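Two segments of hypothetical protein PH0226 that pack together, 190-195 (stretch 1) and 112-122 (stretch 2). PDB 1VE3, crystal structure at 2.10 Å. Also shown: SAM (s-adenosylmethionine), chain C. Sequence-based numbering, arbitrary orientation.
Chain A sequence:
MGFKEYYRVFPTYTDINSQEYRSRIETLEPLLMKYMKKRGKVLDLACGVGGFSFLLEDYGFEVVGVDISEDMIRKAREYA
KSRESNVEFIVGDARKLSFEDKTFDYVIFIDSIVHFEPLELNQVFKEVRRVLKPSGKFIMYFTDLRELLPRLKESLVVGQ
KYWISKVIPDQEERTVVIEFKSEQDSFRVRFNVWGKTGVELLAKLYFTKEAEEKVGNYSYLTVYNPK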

ATOM      1  N   ARG A 190     -24.385  -3.905  -0.128  1.00 38.52           N
ATOM      2  CA  ARG A 190     -24.794  -5.069  -0.907  1.00 37.36           C
ATOM      3  C   ARG A 190     -23.889  -5.148  -2.136  1.00 34.84           C
ATOM      4  O   ARG A 190     -23.758  -4.186  -2.884  1.00 35.68           O
ATOM      5  CB  ARG A 190     -26.266  -4.961  -1.332  1.00 38.65           C
ATOM      6  CG  ARG A 190     -26.682  -6.036  -2.334  1.00 40.55           C
ATOM      7  CD  ARG A 190     -28.190  -6.094  -2.562  1.00 43.15           C
ATOM      8  NE  ARG A 190     -28.873  -6.795  -1.482  1.00 43.56           N
ATOM      9  CZ  ARG A 190     -29.518  -6.203  -0.484  1.00 46.37           C
ATOM     10  NH1 ARG A 190     -30.099  -6.945   0.452  1.00 45.62           N
ATOM     11  NH2 ARG A 190     -29.598  -4.874  -0.428  1.00 47.40           N
ATOM     12  N   PHE A 191     -23.250  -6.296  -2.325  1.00 33.19           N
ATOM     13  CA  PHE A 191     -22.349  -6.505  -3.455  1.00 33.27           C
ATOM     14  C   PHE A 191     -22.924  -7.541  -4.406  1.00 31.59           C
ATOM     15  O   PHE A 191     -23.592  -8.475  -3.966  1.00 29.22           O
ATOM     16  CB  PHE A 191     -21.000  -7.065  -2.983  1.00 34.41           C
ATOM     17  CG  PHE A 191     -20.217  -6.150  -2.092  1.00 36.96           C
ATOM     18  CD1 PHE A 191     -19.541  -5.056  -2.614  1.00 37.72           C
ATOM     19  CD2 PHE A 191     -20.124  -6.409  -0.728  1.00 38.44           C
ATOM     20  CE1 PHE A 191     -18.777  -4.230  -1.786  1.00 39.21           C
ATOM     21  CE2 PHE A 191     -19.365  -5.589   0.108  1.00 39.28           C
ATOM     22  CZ  PHE A 191     -18.689  -4.498  -0.422  1.00 37.35           C
ATOM     23  N   ASN A 192     -22.659  -7.385  -5.703  1.00 30.53           N
ATOM     24  CA  ASN A 192     -23.086  -8.389  -6.676  1.00 30.88           C
ATOM     25  C   ASN A 192     -22.016  -9.460  -6.500  1.00 30.91           C
ATOM     26  O   ASN A 192     -20.827  -9.141  -6.475  1.00 31.42           O
ATOM     27  CB  ASN A 192     -23.036  -7.844  -8.105  1.00 29.33           C
ATOM     28  CG  ASN A 192     -24.249  -7.014  -8.456  1.00 28.57           C
ATOM     29  OD1 ASN A 192     -25.356  -7.536  -8.559  1.00 27.50           O
ATOM     30  ND2 ASN A 192     -24.049  -5.716  -8.648  1.00 24.59           N
ATOM     31  N   VAL A 193     -22.426 -10.718  -6.365  1.00 30.64           N
ATOM     32  CA  VAL A 193     -21.462 -11.795  -6.168  1.00 29.42           C
ATOM     33  C   VAL A 193     -21.121 -12.516  -7.470  1.00 29.56           C
ATOM     34  O   VAL A 193     -22.005 -13.023  -8.161  1.00 28.55           O
ATOM     35  CB  VAL A 193     -21.990 -12.844  -5.162  1.00 30.98           C
ATOM     36  CG1 VAL A 193     -20.868 -13.807  -4.789  1.00 32.07           C
ATOM     37  CG2 VAL A 193     -22.554 -12.154  -3.921  1.00 30.27           C
ATOM     38  N   TRP A 194     -19.835 -12.557  -7.797  1.00 27.53           N
ATOM     39  CA  TRP A 194     -19.374 -13.228  -9.009  1.00 29.07           C
ATOM     40  C   TRP A 194     -18.385 -14.358  -8.730  1.00 30.53           C
ATOM     41  O   TRP A 194     -17.578 -14.284  -7.802  1.00 30.31           O
ATOM     42  CB  TRP A 194     -18.702 -12.233  -9.958  1.00 24.80           C
ATOM     43  CG  TRP A 194     -19.649 -11.293 -10.615  1.00 26.95           C
ATOM     44  CD1 TRP A 194     -19.975 -10.028 -10.207  1.00 24.76           C
ATOM     45  CD2 TRP A 194     -20.402 -11.541 -11.807  1.00 23.77           C
ATOM     46  NE1 TRP A 194     -20.884  -9.470 -11.081  1.00 27.88           N
ATOM     47  CE2 TRP A 194     -21.162 -10.380 -12.072  1.00 24.49           C
ATOM     48  CE3 TRP A 194     -20.507 -12.636 -12.680  1.00 25.38           C
ATOM     49  CZ2 TRP A 194     -22.020 -10.278 -13.177  1.00 24.94           C
ATOM     50  CZ3 TRP A 194     -21.362 -12.540 -13.781  1.00 25.52           C
ATOM     51  CH2 TRP A 194     -22.106 -11.363 -14.018  1.00 25.80           C
ATOM     52  N   GLY A 195     -18.470 -15.405  -9.541  1.00 31.35           N
ATOM     53  CA  GLY A 195     -17.561 -16.525  -9.421  1.00 33.54           C
ATOM     54  C   GLY A 195     -16.788 -16.542 -10.727  1.00 35.32           C
ATOM     55  O   GLY A 195     -17.302 -16.077 -11.750  1.00 35.87           O
TER
HETATM   56  N   SAM C 302     -10.459   0.604 -10.885  1.00 30.04           N
HETATM   57  CA  SAM C 302     -10.559   1.234  -9.537  1.00 31.39           C
HETATM   58  C   SAM C 302      -9.308   0.901  -8.726  1.00 32.52           C
HETATM   59  O   SAM C 302      -8.831   1.781  -7.997  1.00 33.99           O
HETATM   60  OXT SAM C 302      -8.862  -0.279  -8.872  1.00 30.23           O
HETATM   61  CB  SAM C 302     -11.759   0.666  -8.849  1.00 31.94           C
HETATM   62  CG  SAM C 302     -12.312   1.533  -7.830  1.00 30.17           C
HETATM   63  SD  SAM C 302     -13.784   0.853  -6.965  1.00 30.17           S
HETATM   64  CE  SAM C 302     -13.272  -0.556  -6.207  1.00 27.33           C
HETATM   65  C5' SAM C 302     -14.995   0.574  -8.266  1.00 25.73           C
HETATM   66  C4' SAM C 302     -15.457   1.854  -9.136  1.00 23.98           C
HETATM   67  O4' SAM C 302     -16.433   1.424 -10.147  1.00 23.29           O
HETATM   68  C3' SAM C 302     -16.241   2.885  -8.339  1.00 23.85           C
HETATM   69  O3' SAM C 302     -15.219   4.000  -8.388  1.00 27.01           O
HETATM   70  C2' SAM C 302     -17.412   3.372  -9.121  1.00 24.95           C
HETATM   71  O2' SAM C 302     -17.794   4.709  -9.211  1.00 26.57           O
HETATM   72  C1' SAM C 302     -17.159   2.592 -10.464  1.00 22.86           C
HETATM   73  N9  SAM C 302     -18.404   2.261 -11.170  1.00 25.14           N
HETATM   74  C8  SAM C 302     -19.572   1.616 -10.763  1.00 25.82           C
HETATM   75  N7  SAM C 302     -20.474   1.509 -11.708  1.00 24.82           N
HETATM   76  C5  SAM C 302     -19.899   2.103 -12.790  1.00 26.80           C
HETATM   77  C6  SAM C 302     -20.327   2.343 -14.168  1.00 25.10           C
HETATM   78  N6  SAM C 302     -21.528   1.953 -14.627  1.00 24.75           N
HETATM   79  N1  SAM C 302     -19.458   3.009 -15.058  1.00 26.53           N
HETATM   80  C2  SAM C 302     -18.223   3.423 -14.626  1.00 25.85           C
HETATM   81  N3  SAM C 302     -17.729   3.251 -13.369  1.00 25.42           N
HETATM   82  C4  SAM C 302     -18.611   2.580 -12.484  1.00 24.20           C
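Stretch 2, residues 112-122: SIVHFEPLELN

Stretch 2 lies on the end of a strand as a turn whose carbonyls are met by hydrogen-bond donors from Asn 192 and Trp 194, with apolar side chains packed around these polar links. Its chain enters through a 3-10 segment, Ile 113 to His 115, runs extended through Phe 116 and Glu 117, and begins a helix at Pro 118. It crosses the line of stretch 1 rather than pairing along it, so Asn 192 meets Ile 113 to Glu 117 while Trp 194 reaches on to Leu 121. Stretch 1 is extended, its strand ending at Asn 192, so alternate side chains turn to the partner: the CA-to-CB bonds of Asn 192 and Trp 194 point toward it, that of Val 193 away.

The backbones come nearest at Asn 192 and Val 114, whose CA atoms are 4.5 Å apart. There Val 114 O accepts hydrogen bonds from Asn 192 N and Asn 192 ND2, both at 3.0 Å. Asparagine suits the site because its short side chain can bring an amide back to the carbonyl its own backbone already holds. Asn 192 ND2 also donates to a water, 2.9 Å away, which donates to Glu 120 OE1 at 2.9 Å. Phe 191, buried, fills space beside these polar links, its CD1 3.6 Å from Val 114 CB.

Trp 194 covers the later part of the turn. Its indole NE1 donates to Phe 116 O at 2.9 Å, while the large ring offers carbon surface to the helix start. Leu 121 CD2 lies over one face, 3.7 Å from the centroid of the six-membered ring, a CH-pi contact; Pro 118 CA meets the ring edge, 3.6 Å from Trp 194 CH2. Buried Ile 113 adds apolar packing, its CD1 3.6 Å from Trp 194 CB.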

ATOM      1  N   SER A 112     -13.874  -4.053  -9.846  1.00 28.38           N
ATOM      2  CA  SER A 112     -15.123  -3.305  -9.981  1.00 28.98           C
ATOM      3  C   SER A 112     -16.401  -4.088 -10.244  1.00 27.85           C
ATOM      4  O   SER A 112     -17.484  -3.506 -10.205  1.00 28.09           O
ATOM      5  CB  SER A 112     -14.986  -2.246 -11.083  1.00 28.61           C
ATOM      6  OG  SER A 112     -13.933  -1.346 -10.802  1.00 30.20           O
ATOM      7  N   ILE A 113     -16.294  -5.389 -10.500  1.00 27.35           N
ATOM      8  CA  ILE A 113     -17.470  -6.183 -10.811  1.00 26.93           C
ATOM      9  C   ILE A 113     -18.567  -6.239  -9.752  1.00 27.96           C
ATOM     10  O   ILE A 113     -19.721  -6.496 -10.098  1.00 26.44           O
ATOM     11  CB  ILE A 113     -17.100  -7.634 -11.208  1.00 29.93           C
ATOM     12  CG1 ILE A 113     -16.342  -8.320 -10.076  1.00 30.20           C
ATOM     13  CG2 ILE A 113     -16.291  -7.631 -12.499  1.00 27.98           C
ATOM     14  CD1 ILE A 113     -16.093  -9.803 -10.340  1.00 36.69           C
ATOM     15  N   VAL A 114     -18.238  -5.998  -8.479  1.00 26.32           N
ATOM     16  CA  VAL A 114     -19.276  -6.039  -7.445  1.00 27.03           C
ATOM     17  C   VAL A 114     -20.367  -5.030  -7.746  1.00 25.98           C
ATOM     18  O   VAL A 114     -21.464  -5.121  -7.214  1.00 26.79           O
ATOM     19  CB  VAL A 114     -18.729  -5.755  -6.001  1.00 27.05           C
ATOM     20  CG1 VAL A 114     -17.759  -6.850  -5.587  1.00 28.97           C
ATOM     21  CG2 VAL A 114     -18.057  -4.382  -5.929  1.00 26.64           C
ATOM     22  N   HIS A 115     -20.061  -4.074  -8.619  1.00 28.78           N
ATOM     23  CA  HIS A 115     -21.007  -3.026  -8.996  1.00 29.00           C
ATOM     24  C   HIS A 115     -21.950  -3.414 -10.129  1.00 29.20           C
ATOM     25  O   HIS A 115     -22.890  -2.684 -10.428  1.00 28.36           O
ATOM     26  CB  HIS A 115     -20.252  -1.765  -9.425  1.00 31.12           C
ATOM     27  CG  HIS A 115     -19.730  -0.947  -8.287  1.00 32.68           C
ATOM     28  ND1 HIS A 115     -20.513  -0.044  -7.601  1.00 33.07           N
ATOM     29  CD2 HIS A 115     -18.507  -0.902  -7.709  1.00 32.47           C
ATOM     30  CE1 HIS A 115     -19.794   0.523  -6.648  1.00 34.00           C
ATOM     31  NE2 HIS A 115     -18.573   0.020  -6.691  1.00 34.65           N
ATOM     32  N   PHE A 116     -21.718  -4.560 -10.754  1.00 28.61           N
ATOM     33  CA  PHE A 116     -22.552  -4.941 -11.880  1.00 28.72           C
ATOM     34  C   PHE A 116     -23.301  -6.267 -11.745  1.00 28.34           C
ATOM     35  O   PHE A 116     -22.717  -7.296 -11.401  1.00 27.69           O
ATOM     36  CB  PHE A 116     -21.689  -4.991 -13.148  1.00 27.36           C
ATOM     37  CG  PHE A 116     -20.945  -3.709 -13.437  1.00 28.88           C
ATOM     38  CD1 PHE A 116     -21.447  -2.779 -14.349  1.00 29.25           C
ATOM     39  CD2 PHE A 116     -19.747  -3.427 -12.789  1.00 27.65           C
ATOM     40  CE1 PHE A 116     -20.758  -1.585 -14.609  1.00 28.08           C
ATOM     41  CE2 PHE A 116     -19.054  -2.239 -13.043  1.00 27.08           C
ATOM     42  CZ  PHE A 116     -19.561  -1.316 -13.955  1.00 25.71           C
ATOM     43  N   GLU A 117     -24.601  -6.237 -12.014  1.00 27.53           N
ATOM     44  CA  GLU A 117     -25.372  -7.471 -11.991  1.00 27.59           C
ATOM     45  C   GLU A 117     -25.112  -8.083 -13.382  1.00 26.94           C
ATOM     46  O   GLU A 117     -24.547  -7.420 -14.257  1.00 25.43           O
ATOM     47  CB  GLU A 117     -26.859  -7.186 -11.762  1.00 30.32           C
ATOM     48  CG  GLU A 117     -27.580  -6.475 -12.886  1.00 34.64           C
ATOM     49  CD  GLU A 117     -29.057  -6.270 -12.575  1.00 36.18           C
ATOM     50  OE1 GLU A 117     -29.675  -7.185 -11.989  1.00 39.81           O
ATOM     51  OE2 GLU A 117     -29.604  -5.208 -12.925  1.00 35.45           O
ATOM     52  N   PRO A 118     -25.505  -9.348 -13.601  1.00 27.44           N
ATOM     53  CA  PRO A 118     -25.277  -9.997 -14.899  1.00 27.27           C
ATOM     54  C   PRO A 118     -25.584  -9.207 -16.172  1.00 27.45           C
ATOM     55  O   PRO A 118     -24.719  -9.075 -17.048  1.00 27.00           O
ATOM     56  CB  PRO A 118     -26.095 -11.283 -14.786  1.00 25.03           C
ATOM     57  CG  PRO A 118     -25.911 -11.633 -13.325  1.00 29.32           C
ATOM     58  CD  PRO A 118     -26.134 -10.282 -12.648  1.00 24.83           C
ATOM     59  N   LEU A 119     -26.787  -8.669 -16.296  1.00 28.65           N
ATOM     60  CA  LEU A 119     -27.104  -7.938 -17.518  1.00 31.46           C
ATOM     61  C   LEU A 119     -26.293  -6.658 -17.694  1.00 30.59           C
ATOM     62  O   LEU A 119     -26.119  -6.184 -18.814  1.00 31.44           O
ATOM     63  CB  LEU A 119     -28.607  -7.632 -17.602  1.00 35.19           C
ATOM     64  CG  LEU A 119     -29.270  -6.736 -16.558  1.00 38.34           C
ATOM     65  CD1 LEU A 119     -28.779  -5.296 -16.696  1.00 39.54           C
ATOM     66  CD2 LEU A 119     -30.775  -6.793 -16.764  1.00 41.62           C
ATOM     67  N   GLU A 120     -25.792  -6.102 -16.597  1.00 27.66           N
ATOM     68  CA  GLU A 120     -25.002  -4.875 -16.672  1.00 28.79           C
ATOM     69  C   GLU A 120     -23.569  -5.214 -17.068  1.00 27.16           C
ATOM     70  O   GLU A 120     -22.953  -4.512 -17.875  1.00 26.74           O
ATOM     71  CB  GLU A 120     -24.997  -4.141 -15.319  1.00 28.76           C
ATOM     72  CG  GLU A 120     -26.394  -3.818 -14.783  1.00 31.23           C
ATOM     73  CD  GLU A 120     -26.366  -3.112 -13.434  1.00 33.72           C
ATOM     74  OE1 GLU A 120     -25.531  -3.497 -12.584  1.00 31.41           O
ATOM     75  OE2 GLU A 120     -27.190  -2.185 -13.222  1.00 31.72           O
ATOM     76  N   LEU A 121     -23.035  -6.287 -16.494  1.00 25.24           N
ATOM     77  CA  LEU A 121     -21.675  -6.679 -16.833  1.00 27.09           C
ATOM     78  C   LEU A 121     -21.665  -7.125 -18.293  1.00 26.79           C
ATOM     79  O   LEU A 121     -20.661  -6.976 -18.978  1.00 25.11           O
ATOM     80  CB  LEU A 121     -21.180  -7.809 -15.929  1.00 25.16           C
ATOM     81  CG  LEU A 121     -19.696  -8.145 -16.116  1.00 26.11           C
ATOM     82  CD1 LEU A 121     -18.851  -6.892 -15.898  1.00 24.84           C
ATOM     83  CD2 LEU A 121     -19.289  -9.238 -15.149  1.00 25.25           C
ATOM     84  N   ASN A 122     -22.791  -7.662 -18.763  1.00 27.76           N
ATOM     85  CA  ASN A 122     -22.899  -8.093 -20.151  1.00 29.15           C
ATOM     86  C   ASN A 122     -22.741  -6.875 -21.060  1.00 29.23           C
ATOM     87  O   ASN A 122     -22.046  -6.940 -22.070  1.00 30.53           O
ATOM     88  CB  ASN A 122     -24.257  -8.755 -20.416  1.00 29.36           C
ATOM     89  CG  ASN A 122     -24.475  -9.067 -21.892  1.00 29.89           C
ATOM     90  OD1 ASN A 122     -25.504  -8.710 -22.472  1.00 30.46           O
ATOM     91  ND2 ASN A 122     -23.507  -9.737 -22.504  1.00 25.65           N
TER
HETATM   92  O   HOH W   1     -25.857  -3.657  -9.708  1.00 28.93           O